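Local structure of uncharacterized protein MJ0754 (Methanocaldococcus jannaschii, 3Q4N) at residues Leu8-Ile13 and Leu65-Ile70. The protein is of unknown function but is a ferritin-like four-helix bundle that binds metal, with a dinuclear centre. Sequence-based numbering, arbitrary orientation.
Sequences LPKQPI and LEKYNI
Tyr68 and Lys67, adjacent at the C-terminal end of helix 45-68, both reach across to the segment Leu8 to Ile13, and they illustrate how a segment without regular structure can be fixed to a helix end by a ring and an amine. Tyr68 is best followed outward. Its CB carries CG anti to the carbonyl carbon (chi1 -77°), and from there the ring extends toward Gln11. At CD1 of Tyr68 it meets Ile13, whose CD1 lies 3.8 Å from that ring carbon, the two side chains crossing at a slant. One atom further, Tyr68 CE1 has Gln11 O at 3.4 Å, near the ring plane at the edge. Lys10 CG sits 4.1 Å above the plane of the Tyr68 ring over one face, displaced toward the rim. The chain of Lys10 then runs past the ring in the opposite direction, bringing its CD to Lys67 O. At the tip, OH of Tyr68 accepts a weak hydrogen bond from Gln11 N at 3.3 Å, with an N-H...O angle of 153°, and touches Gln11 CB. Its stronger polar partner is Asp131 of helix 130-155, hydrogen-bonded through OD2, so the hydroxyl joins three parts of the fold.

Lys67 takes a bent course, with chi2 at -70° turning CD aside. Lys67 CE packs 3.7 Å from Leu8 CG, and Lys67 NZ donates to Pro9 O at 3.2 Å, approaching from above the carbonyl plane. Ser7 O offers the same amine a weak second acceptor. Asn69 is the first residue to leave helical geometry; its positive phi belongs to a Schellman motif, with Asn69 N bonded to Glu66 O and Ile70 N, weakly, to Leu65 O. The arrangement thus lays the segment leading into helix 15-42 across the end of helix 45-68, at one extremity of a ferritin-like four-helix bundle.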
# COMPACT_ATOMS: atom_id res chain seq x y z
N LEU B 8 -28.66 -9.01 6.76
CA LEU B 8 -28.88 -10.32 6.11
C LEU B 8 -29.74 -10.08 4.84
O LEU B 8 -30.34 -8.99 4.72
CB LEU B 8 -29.51 -11.32 7.12
CG LEU B 8 -28.59 -11.92 8.22
CD1 LEU B 8 -28.52 -11.08 9.51
CD2 LEU B 8 -28.92 -13.40 8.56
N PRO B 9 -29.81 -11.04 3.87
CA PRO B 9 -29.41 -12.46 3.79
C PRO B 9 -27.97 -12.67 3.24
O PRO B 9 -27.09 -11.81 3.45
CB PRO B 9 -30.44 -13.03 2.81
CG PRO B 9 -30.64 -11.88 1.82
CD PRO B 9 -30.26 -10.58 2.54
N LYS B 10 -27.74 -13.78 2.53
CA LYS B 10 -26.38 -14.19 2.13
C LYS B 10 -26.12 -13.99 0.65
O LYS B 10 -26.85 -14.52 -0.18
CB LYS B 10 -26.11 -15.64 2.53
CG LYS B 10 -24.64 -16.03 2.49
CD LYS B 10 -24.36 -17.10 3.51
CE LYS B 10 -25.35 -18.23 3.37
NZ LYS B 10 -25.55 -18.95 4.66
N GLN B 11 -25.04 -13.26 0.36
CA GLN B 11 -24.74 -12.78 -1.00
C GLN B 11 -23.56 -13.47 -1.72
O GLN B 11 -22.92 -14.38 -1.17
CB GLN B 11 -24.54 -11.26 -0.97
CG GLN B 11 -25.85 -10.49 -0.84
CD GLN B 11 -25.64 -9.01 -0.60
OE1 GLN B 11 -25.26 -8.25 -1.52
NE2 GLN B 11 -25.90 -8.57 0.63
N PRO B 12 -23.30 -13.06 -2.99
CA PRO B 12 -22.16 -13.55 -3.83
C PRO B 12 -20.69 -13.20 -3.37
O PRO B 12 -20.21 -12.07 -3.57
CB PRO B 12 -22.47 -12.93 -5.21
CG PRO B 12 -23.51 -11.81 -4.95
CD PRO B 12 -24.30 -12.32 -3.79
N ILE B 13 -20.00 -14.19 -2.78
CA ILE B 13 -18.59 -14.02 -2.35
C ILE B 13 -17.57 -14.62 -3.34
O ILE B 13 -17.78 -15.73 -3.84
CB ILE B 13 -18.34 -14.59 -0.90
CG1 ILE B 13 -17.19 -13.85 -0.22
CG2 ILE B 13 -18.06 -16.09 -0.91
CD1 ILE B 13 -17.64 -12.69 0.61
N LEU B 65 -16.78 -13.62 8.63
CA LEU B 65 -16.12 -14.88 8.40
C LEU B 65 -17.09 -15.95 8.83
O LEU B 65 -17.15 -17.01 8.23
CB LEU B 65 -14.82 -14.98 9.20
CG LEU B 65 -13.73 -13.90 9.14
CD1 LEU B 65 -12.36 -14.52 9.28
CD2 LEU B 65 -13.79 -13.10 7.85
N GLU B 66 -17.85 -15.66 9.88
CA GLU B 66 -18.87 -16.57 10.37
C GLU B 66 -20.00 -16.65 9.37
O GLU B 66 -20.40 -17.73 8.95
CB GLU B 66 -19.42 -16.07 11.70
CG GLU B 66 -18.47 -16.16 12.86
CD GLU B 66 -19.09 -15.63 14.14
OE1 GLU B 66 -19.69 -14.52 14.11
OE2 GLU B 66 -18.95 -16.32 15.19
N LYS B 67 -20.51 -15.48 8.99
CA LYS B 67 -21.68 -15.39 8.12
C LYS B 67 -21.44 -16.08 6.79
O LYS B 67 -22.38 -16.60 6.21
CB LYS B 67 -22.03 -13.92 7.87
CG LYS B 67 -23.50 -13.58 7.98
CD LYS B 67 -24.33 -14.14 6.84
CE LYS B 67 -25.57 -13.32 6.61
NZ LYS B 67 -25.18 -12.02 5.98
N TYR B 68 -20.20 -16.09 6.30
CA TYR B 68 -19.91 -16.60 4.97
C TYR B 68 -19.09 -17.85 5.04
O TYR B 68 -18.72 -18.42 4.02
CB TYR B 68 -19.21 -15.55 4.11
CG TYR B 68 -20.15 -14.51 3.59
CD1 TYR B 68 -20.54 -14.50 2.26
CD2 TYR B 68 -20.67 -13.54 4.43
CE1 TYR B 68 -21.44 -13.52 1.77
CE2 TYR B 68 -21.56 -12.56 3.96
CZ TYR B 68 -21.94 -12.55 2.63
OH TYR B 68 -22.83 -11.58 2.17
N ASN B 69 -18.81 -18.28 6.27
CA ASN B 69 -18.08 -19.52 6.51
C ASN B 69 -16.74 -19.55 5.78
O ASN B 69 -16.66 -19.98 4.64
CB ASN B 69 -18.94 -20.73 6.12
CG ASN B 69 -18.59 -21.99 6.91
OD1 ASN B 69 -17.46 -22.16 7.41
ND2 ASN B 69 -19.57 -22.90 7.01
N ILE B 70 -15.71 -19.05 6.45
CA ILE B 70 -14.35 -18.99 5.92
C ILE B 70 -13.41 -19.26 7.09
O ILE B 70 -13.50 -18.59 8.12
CB ILE B 70 -14.03 -17.59 5.30
CG1 ILE B 70 -14.93 -17.29 4.10
CG2 ILE B 70 -12.57 -17.51 4.87
CD1 ILE B 70 -14.89 -15.84 3.63